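Local coordinates for protein rhamnosidase B (Bacillus sp., PDB 2OKX) that hydrolyses terminal alpha-L-rhamnose residues from rhamnosides, as a glycoside hydrolase of family 78, at residues Q209-K215 / D434-V440; P426-V431 / S516-H522. The contacts are given in a common frame with arbitrary orientation. Residue numbers count along the deposited sequence, not the author numbering.

Interaction 1: Q209-K215 / D434-V440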
ATOM      1  N   GLN A 209       2.117  -3.986  25.615  1.00 17.05           N
ATOM      2  CA  GLN A 209       0.819  -3.477  26.018  1.00 17.27           C
ATOM      3  C   GLN A 209       0.008  -4.442  26.865  1.00 19.56           C
ATOM      4  O   GLN A 209      -0.674  -4.023  27.795  1.00 17.89           O
ATOM      5  CB  GLN A 209       0.016  -3.093  24.779  1.00 19.71           C
ATOM      6  CG  GLN A 209      -1.376  -2.579  25.088  1.00 23.48           C
ATOM      7  CD  GLN A 209      -2.093  -2.129  23.840  1.00 27.62           C
ATOM      8  OE1 GLN A 209      -1.692  -1.158  23.199  1.00 29.62           O
ATOM      9  NE2 GLN A 209      -3.154  -2.837  23.478  1.00 27.08           N
ATOM     10  N   SER A 210       0.075  -5.731  26.548  1.00 19.19           N
ATOM     11  CA  SER A 210      -0.684  -6.714  27.309  1.00 19.55           C
ATOM     12  C   SER A 210      -0.234  -8.141  27.060  1.00 21.08           C
ATOM     13  O   SER A 210       0.518  -8.422  26.123  1.00 18.52           O
ATOM     14  CB  SER A 210      -2.170  -6.615  26.954  1.00 19.83           C
ATOM     15  OG  SER A 210      -2.386  -6.989  25.600  1.00 20.11           O
ATOM     16  N   LEU A 211      -0.703  -9.032  27.927  1.00 20.99           N
ATOM     17  CA  LEU A 211      -0.429 -10.456  27.821  1.00 22.94           C
ATOM     18  C   LEU A 211      -1.772 -11.094  28.133  1.00 21.98           C
ATOM     19  O   LEU A 211      -2.464 -10.671  29.056  1.00 22.60           O
ATOM     20  CB  LEU A 211       0.633 -10.902  28.835  1.00 24.54           C
ATOM     21  CG  LEU A 211       1.065 -12.370  28.684  1.00 28.22           C
ATOM     22  CD1 LEU A 211       2.451 -12.577  29.265  1.00 28.73           C
ATOM     23  CD2 LEU A 211       0.055 -13.274  29.360  1.00 28.50           C
ATOM     24  N   SER A 212      -2.161 -12.094  27.352  1.00 22.11           N
ATOM     25  CA  SER A 212      -3.447 -12.734  27.577  1.00 21.35           C
ATOM     26  C   SER A 212      -3.383 -14.225  27.321  1.00 20.91           C
ATOM     27  O   SER A 212      -2.529 -14.702  26.575  1.00 20.79           O
ATOM     28  CB  SER A 212      -4.508 -12.138  26.642  1.00 21.70           C
ATOM     29  OG  SER A 212      -4.612 -10.729  26.768  1.00 22.85           O
ATOM     30  N   ARG A 213      -4.287 -14.956  27.962  1.00 20.42           N
ATOM     31  CA  ARG A 213      -4.393 -16.390  27.741  1.00 20.76           C
ATOM     32  C   ARG A 213      -5.522 -16.437  26.722  1.00 18.63           C
ATOM     33  O   ARG A 213      -6.622 -15.953  26.988  1.00 19.79           O
ATOM     34  CB  ARG A 213      -4.801 -17.127  29.022  1.00 20.24           C
ATOM     35  CG  ARG A 213      -5.024 -18.629  28.808  1.00 20.81           C
ATOM     36  CD  ARG A 213      -5.254 -19.360  30.136  1.00 21.25           C
ATOM     37  NE  ARG A 213      -6.510 -18.988  30.781  1.00 22.87           N
ATOM     38  CZ  ARG A 213      -7.626 -19.711  30.723  1.00 25.23           C
ATOM     39  NH1 ARG A 213      -7.647 -20.852  30.049  1.00 26.55           N
ATOM     40  NH2 ARG A 213      -8.721 -19.296  31.345  1.00 23.26           N
ATOM     41  N   VAL A 214      -5.256 -16.998  25.549  1.00 21.03           N
ATOM     42  CA  VAL A 214      -6.277 -17.027  24.511  1.00 20.70           C
ATOM     43  C   VAL A 214      -6.433 -18.367  23.794  1.00 22.30           C
ATOM     44  O   VAL A 214      -5.611 -19.268  23.944  1.00 22.88           O
ATOM     45  CB  VAL A 214      -5.977 -15.949  23.443  1.00 21.26           C
ATOM     46  CG1 VAL A 214      -5.758 -14.589  24.115  1.00 20.06           C
ATOM     47  CG2 VAL A 214      -4.739 -16.342  22.645  1.00 19.83           C
ATOM     48  N   LYS A 215      -7.499 -18.472  23.008  1.00 22.16           N
ATOM     49  CA  LYS A 215      -7.782 -19.666  22.221  1.00 23.89           C
ATOM     50  C   LYS A 215      -8.399 -19.268  20.888  1.00 22.75           C
ATOM     51  O   LYS A 215      -9.267 -18.399  20.840  1.00 22.88           O
ATOM     52  CB  LYS A 215      -8.762 -20.588  22.948  1.00 25.13           C
ATOM     53  CG  LYS A 215      -8.208 -21.272  24.183  1.00 26.97           C
ATOM     54  CD  LYS A 215      -9.279 -22.158  24.810  1.00 28.56           C
ATOM     55  CE  LYS A 215      -8.741 -22.910  26.019  1.00 32.31           C
ATOM     56  NZ  LYS A 215      -9.814 -23.683  26.707  1.00 34.53           N
ATOM     57  N   ASP A 434      -4.217 -24.397  29.942  1.00 32.25           N
ATOM     58  CA  ASP A 434      -5.253 -24.479  28.924  1.00 32.58           C
ATOM     59  C   ASP A 434      -5.379 -23.173  28.144  1.00 32.23           C
ATOM     60  O   ASP A 434      -6.134 -22.282  28.532  1.00 33.36           O
ATOM     61  CB  ASP A 434      -6.600 -24.806  29.567  1.00 33.93           C
ATOM     62  CG  ASP A 434      -7.681 -25.078  28.542  1.00 34.01           C
ATOM     63  OD1 ASP A 434      -8.871 -24.968  28.893  1.00 36.47           O
ATOM     64  OD2 ASP A 434      -7.341 -25.412  27.387  1.00 35.66           O
ATOM     65  N   GLY A 435      -4.645 -23.066  27.044  1.00 31.24           N
ATOM     66  CA  GLY A 435      -4.714 -21.857  26.242  1.00 30.29           C
ATOM     67  C   GLY A 435      -3.365 -21.416  25.722  1.00 28.72           C
ATOM     68  O   GLY A 435      -2.327 -21.914  26.159  1.00 29.09           O
ATOM     69  N   ASP A 436      -3.385 -20.468  24.790  1.00 26.94           N
ATOM     70  CA  ASP A 436      -2.167 -19.942  24.187  1.00 24.62           C
ATOM     71  C   ASP A 436      -1.738 -18.652  24.891  1.00 23.17           C
ATOM     72  O   ASP A 436      -2.510 -18.058  25.643  1.00 22.64           O
ATOM     73  CB  ASP A 436      -2.411 -19.647  22.706  1.00 25.31           C
ATOM     74  CG  ASP A 436      -2.999 -20.834  21.959  1.00 28.58           C
ATOM     75  OD1 ASP A 436      -3.681 -20.605  20.939  1.00 27.99           O
ATOM     76  OD2 ASP A 436      -2.771 -21.990  22.381  1.00 27.47           O
ATOM     77  N   CYS A 437      -0.512 -18.217  24.626  1.00 22.22           N
ATOM     78  CA  CYS A 437       0.014 -16.999  25.230  1.00 22.43           C
ATOM     79  C   CYS A 437       0.085 -15.890  24.189  1.00 20.79           C
ATOM     80  O   CYS A 437       0.869 -15.968  23.250  1.00 20.04           O
ATOM     81  CB  CYS A 437       1.413 -17.243  25.798  1.00 23.34           C
ATOM     82  SG  CYS A 437       2.141 -15.792  26.603  1.00 24.39           S
ATOM     83  N   GLU A 438      -0.739 -14.862  24.363  1.00 19.82           N
ATOM     84  CA  GLU A 438      -0.755 -13.743  23.429  1.00 18.39           C
ATOM     85  C   GLU A 438      -0.067 -12.504  23.998  1.00 19.56           C
ATOM     86  O   GLU A 438      -0.417 -12.026  25.075  1.00 21.29           O
ATOM     87  CB  GLU A 438      -2.191 -13.378  23.064  1.00 19.22           C
ATOM     88  CG  GLU A 438      -2.306 -12.082  22.259  1.00 19.94           C
ATOM     89  CD  GLU A 438      -3.722 -11.546  22.236  1.00 20.94           C
ATOM     90  OE1 GLU A 438      -4.562 -12.099  21.494  1.00 20.35           O
ATOM     91  OE2 GLU A 438      -3.995 -10.577  22.974  1.00 21.69           O
ATOM     92  N   LEU A 439       0.910 -11.993  23.264  1.00 19.99           N
ATOM     93  CA  LEU A 439       1.621 -10.786  23.662  1.00 21.30           C
ATOM     94  C   LEU A 439       1.279  -9.689  22.662  1.00 20.98           C
ATOM     95  O   LEU A 439       1.323  -9.924  21.459  1.00 21.48           O
ATOM     96  CB  LEU A 439       3.134 -11.011  23.615  1.00 23.47           C
ATOM     97  CG  LEU A 439       3.905 -11.451  24.859  1.00 24.71           C
ATOM     98  CD1 LEU A 439       3.259 -12.654  25.497  1.00 27.58           C
ATOM     99  CD2 LEU A 439       5.344 -11.744  24.452  1.00 23.05           C
ATOM    100  N   VAL A 440       0.917  -8.505  23.149  1.00 20.46           N
ATOM    101  CA  VAL A 440       0.651  -7.388  22.246  1.00 18.68           C
ATOM    102  C   VAL A 440       1.849  -6.466  22.420  1.00 17.92           C
ATOM    103  O   VAL A 440       2.030  -5.853  23.474  1.00 16.54           O
ATOM    104  CB  VAL A 440      -0.654  -6.632  22.587  1.00 18.68           C
ATOM    105  CG1 VAL A 440      -0.791  -5.408  21.682  1.00 20.33           C
ATOM    106  CG2 VAL A 440      -1.853  -7.548  22.367  1.00 19.39           C
TER
HETATM  107  O   HOH W   1      -2.706  -9.865  25.121  1.00 21.25           O
HETATM  108  O   HOH W   2      -9.882 -22.694  29.822  1.00 56.17           O
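Two neighbouring strands of the mixed beta-sheet that also holds 406-410 and 507-513, 209-215 and 436-440, pair here in antiparallel fashion although 218 residues lie between the segments: their axes approach to 4.7 Å and run 159° apart. Three hydrogen-bonded pairs set the register. Val440 N reaches Ser210 O at 3.0 Å; Ser212 and Glu438 exchange two bonds, each 2.9 Å from the N of one to the O of the other; Val214 N to Asp436 O is 2.9 Å and Asp436 N to Val214 O 2.7 Å. Alternation then puts Leu211, Arg213, Cys437 and Leu439 on one face, where Leu211 CD1 lies 3.9 Å from Leu439 CD1. Strand 436-443 belongs to the concanavalin-like domain, a beta-sandwich family, so the earlier strand 207-215 is built into its sheet, between 436-443 and 406-410. The face with Ser210, Ser212, Val214, Asp436, Glu438 and Val440 is mixed; its polar part gathers round water 1, which accepts from Ser210 OG (2.9 Å) and Ser212 OG (2.7 Å) and donates to Glu438 OE2 (2.6 Å), while Glu438 OE1 pairs with Arg404. Beyond the last bridge Gly435 has phi/psi of 140/168, and a CB there would clash with Arg213 CG. At this end Arg213 NH1 bonds to Asp434 O at 2.6 Å, and Lys215 NZ forms a salt bridge with Asp434 OD1 at 2.7 Å.

Interaction 2: P426-V431 / S516-H522. With CA (calcium ion), chain C.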
ATOM      1  N   PRO A 426      16.864 -13.058  28.351  1.00 23.52           N
ATOM      2  CA  PRO A 426      15.661 -13.234  27.534  1.00 23.67           C
ATOM      3  C   PRO A 426      14.380 -13.035  28.339  1.00 23.33           C
ATOM      4  O   PRO A 426      14.406 -12.957  29.566  1.00 23.63           O
ATOM      5  CB  PRO A 426      15.800 -14.667  27.031  1.00 22.78           C
ATOM      6  CG  PRO A 426      16.455 -15.352  28.202  1.00 23.58           C
ATOM      7  CD  PRO A 426      17.530 -14.353  28.595  1.00 23.08           C
ATOM      8  N   GLY A 427      13.264 -12.936  27.627  1.00 24.06           N
ATOM      9  CA  GLY A 427      11.981 -12.787  28.282  1.00 22.50           C
ATOM     10  C   GLY A 427      11.368 -14.174  28.322  1.00 23.62           C
ATOM     11  O   GLY A 427      11.253 -14.829  27.290  1.00 25.69           O
ATOM     12  N   VAL A 428      10.995 -14.636  29.508  1.00 23.54           N
ATOM     13  CA  VAL A 428      10.408 -15.961  29.652  1.00 23.80           C
ATOM     14  C   VAL A 428       8.890 -15.860  29.666  1.00 23.94           C
ATOM     15  O   VAL A 428       8.300 -15.262  30.561  1.00 23.19           O
ATOM     16  CB  VAL A 428      10.894 -16.642  30.950  1.00 24.63           C
ATOM     17  CG1 VAL A 428      10.362 -18.076  31.032  1.00 24.13           C
ATOM     18  CG2 VAL A 428      12.417 -16.639  30.989  1.00 23.86           C
ATOM     19  N   LEU A 429       8.263 -16.450  28.658  1.00 24.99           N
ATOM     20  CA  LEU A 429       6.815 -16.418  28.539  1.00 25.80           C
ATOM     21  C   LEU A 429       6.141 -17.455  29.417  1.00 26.86           C
ATOM     22  O   LEU A 429       6.609 -18.586  29.534  1.00 24.98           O
ATOM     23  CB  LEU A 429       6.402 -16.641  27.081  1.00 26.39           C
ATOM     24  CG  LEU A 429       6.452 -15.446  26.119  1.00 29.57           C
ATOM     25  CD1 LEU A 429       7.737 -14.668  26.293  1.00 28.86           C
ATOM     26  CD2 LEU A 429       6.319 -15.951  24.685  1.00 28.84           C
ATOM     27  N   PRO A 430       5.029 -17.074  30.057  1.00 26.84           N
ATOM     28  CA  PRO A 430       4.313 -18.013  30.914  1.00 27.70           C
ATOM     29  C   PRO A 430       3.648 -19.081  30.056  1.00 29.70           C
ATOM     30  O   PRO A 430       3.235 -18.817  28.922  1.00 29.25           O
ATOM     31  CB  PRO A 430       3.293 -17.124  31.615  1.00 28.22           C
ATOM     32  CG  PRO A 430       2.976 -16.103  30.563  1.00 28.21           C
ATOM     33  CD  PRO A 430       4.360 -15.761  30.044  1.00 28.11           C
ATOM     34  N   VAL A 431       3.568 -20.290  30.593  1.00 30.70           N
ATOM     35  CA  VAL A 431       2.926 -21.389  29.891  1.00 31.76           C
ATOM     36  C   VAL A 431       1.600 -21.630  30.594  1.00 30.65           C
ATOM     37  O   VAL A 431       1.567 -21.890  31.797  1.00 30.11           O
ATOM     38  CB  VAL A 431       3.765 -22.677  29.961  1.00 33.81           C
ATOM     39  CG1 VAL A 431       3.032 -23.808  29.258  1.00 35.76           C
ATOM     40  CG2 VAL A 431       5.121 -22.446  29.324  1.00 35.08           C
ATOM     41  N   SER A 516       4.997 -27.145  25.168  1.00 37.68           N
ATOM     42  CA  SER A 516       4.862 -27.844  26.440  1.00 40.58           C
ATOM     43  C   SER A 516       5.765 -27.186  27.478  1.00 39.94           C
ATOM     44  O   SER A 516       5.368 -26.971  28.627  1.00 41.04           O
ATOM     45  CB  SER A 516       5.245 -29.318  26.266  1.00 41.71           C
ATOM     46  OG  SER A 516       6.484 -29.440  25.584  1.00 45.47           O
ATOM     47  N   ALA A 517       6.981 -26.861  27.054  1.00 37.99           N
ATOM     48  CA  ALA A 517       7.960 -26.222  27.921  1.00 35.01           C
ATOM     49  C   ALA A 517       7.946 -24.719  27.665  1.00 34.01           C
ATOM     50  O   ALA A 517       7.471 -24.261  26.625  1.00 32.30           O
ATOM     51  CB  ALA A 517       9.344 -26.792  27.643  1.00 35.09           C
ATOM     52  N   PRO A 518       8.471 -23.928  28.612  1.00 32.96           N
ATOM     53  CA  PRO A 518       8.488 -22.475  28.428  1.00 30.81           C
ATOM     54  C   PRO A 518       9.299 -22.000  27.232  1.00 29.53           C
ATOM     55  O   PRO A 518      10.312 -22.599  26.864  1.00 29.37           O
ATOM     56  CB  PRO A 518       9.043 -21.963  29.758  1.00 32.73           C
ATOM     57  CG  PRO A 518       9.892 -23.092  30.241  1.00 34.14           C
ATOM     58  CD  PRO A 518       9.046 -24.300  29.917  1.00 32.99           C
ATOM     59  N   VAL A 519       8.832 -20.919  26.621  1.00 26.93           N
ATOM     60  CA  VAL A 519       9.507 -20.326  25.479  1.00 24.28           C
ATOM     61  C   VAL A 519      10.298 -19.117  25.972  1.00 23.69           C
ATOM     62  O   VAL A 519       9.797 -18.320  26.761  1.00 23.19           O
ATOM     63  CB  VAL A 519       8.488 -19.858  24.410  1.00 24.59           C
ATOM     64  CG1 VAL A 519       9.184 -18.986  23.361  1.00 23.18           C
ATOM     65  CG2 VAL A 519       7.841 -21.063  23.747  1.00 23.46           C
ATOM     66  N   LYS A 520      11.542 -18.999  25.525  1.00 23.41           N
ATOM     67  CA  LYS A 520      12.378 -17.871  25.909  1.00 24.91           C
ATOM     68  C   LYS A 520      12.500 -16.948  24.709  1.00 23.99           C
ATOM     69  O   LYS A 520      13.115 -17.301  23.703  1.00 26.01           O
ATOM     70  CB  LYS A 520      13.770 -18.338  26.333  1.00 25.64           C
ATOM     71  CG  LYS A 520      13.792 -19.152  27.608  1.00 27.09           C
ATOM     72  CD  LYS A 520      15.215 -19.527  27.976  1.00 30.35           C
ATOM     73  CE  LYS A 520      15.253 -20.373  29.236  1.00 33.30           C
ATOM     74  NZ  LYS A 520      16.648 -20.747  29.590  1.00 35.22           N
ATOM     75  N   LEU A 521      11.908 -15.767  24.812  1.00 23.36           N
ATOM     76  CA  LEU A 521      11.967 -14.812  23.718  1.00 22.54           C
ATOM     77  C   LEU A 521      13.156 -13.884  23.950  1.00 22.24           C
ATOM     78  O   LEU A 521      13.140 -13.052  24.860  1.00 22.19           O
ATOM     79  CB  LEU A 521      10.650 -14.028  23.647  1.00 22.41           C
ATOM     80  CG  LEU A 521      10.410 -13.076  22.468  1.00 24.82           C
ATOM     81  CD1 LEU A 521      10.739 -13.761  21.146  1.00 24.90           C
ATOM     82  CD2 LEU A 521       8.953 -12.626  22.486  1.00 23.51           C
ATOM     83  N   HIS A 522      14.201 -14.057  23.144  1.00 21.48           N
ATOM     84  CA  HIS A 522      15.400 -13.237  23.262  1.00 21.60           C
ATOM     85  C   HIS A 522      15.175 -11.840  22.711  1.00 22.27           C
ATOM     86  O   HIS A 522      15.723 -10.870  23.227  1.00 23.44           O
ATOM     87  CB  HIS A 522      16.583 -13.902  22.553  1.00 21.96           C
ATOM     88  CG  HIS A 522      17.160 -15.056  23.313  1.00 25.13           C
ATOM     89  ND1 HIS A 522      16.570 -16.301  23.338  1.00 29.51           N
ATOM     90  CD2 HIS A 522      18.240 -15.136  24.126  1.00 26.06           C
ATOM     91  CE1 HIS A 522      17.260 -17.099  24.134  1.00 27.74           C
ATOM     92  NE2 HIS A 522      18.278 -16.416  24.626  1.00 29.43           N
TER
HETATM   93 CA    CA C4001      18.140 -10.416  24.054  1.00 29.29          CA
HETATM   94  O   HOH W   3       6.362 -20.095  27.462  1.00 25.97           O
HETATM   95  O   HOH W   4      18.418 -12.496  25.221  1.00 26.07           O
HETATM   96  O   HOH W   5      17.892  -8.462  22.823  1.00 25.56           O
HETATM   97  O   HOH W   6      16.508  -9.713  25.539  1.00 20.01           O
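Leu429 occupies the apolar centre of this contact, its CD1 4.0 Å from Leu521 CB and its CD2 4.4 Å from Val519 CG1. Val512 of strand 507-513 packs against both Leu429 and Val519, so this side faces the interior of the concanavalin-like domain. Further along, Val431 CG2 comes within 4.0 Å of Pro518 CB, and Val428 CG1 lies 4.3 Å from the same Pro518 CB. The backbones are antiparallel. Gly427 and Leu521 form a hydrogen-bonded pair, with Gly427 N to Leu521 O at 2.8 Å and Leu521 N to Gly427 O at 2.7 Å, and Leu429 N adds a 3.1 Å bond to Val519 O. Past that point the direct pairing gives way to solvent: water 3 donates to Leu429 O (2.6 Å) and accepts from Val519 N (2.7 Å). Strand 427-428 is thus a short edge pairing on 520-528, whose Lys520 and His522 also bond through their backbones to strand 450-457. At the other end Pro426 CB sits 3.8 Å from the centroid of the His522 ring, 8° off its normal, a CH-pi contact. His522 O binds calcium at 2.6 Å, beside waters 4, 5 and 6. His522 and Val423 bind through main-chain carbonyls, so at these two positions coordination rests on the path of the backbone, and the ion links the chain just before Pro426 to the strand with which 427-428 pairs.

In the fold
Interactions 1 and 2 lie in two different sheets, with centres 13 Å apart, and face each other across an apolar layer: Leu439 CD2 is 4.2 Å from both Leu429 CD1 and Leu521 CD2, and Leu211 CD1 is 3.8 Å from Pro430 CD. Strands 427-428 and 436-443 are successive in sequence, so the chain passes from one sheet to the other, as in a sandwich. Both contacts are partly buried. Interaction 1 has more buried residues, five consecutive bridges and a charged end; interaction 2, with two bridges and 504 Å² buried against 694 Å², adds leucine, valine and proline contacts to a short pairing, and has calcium at one end.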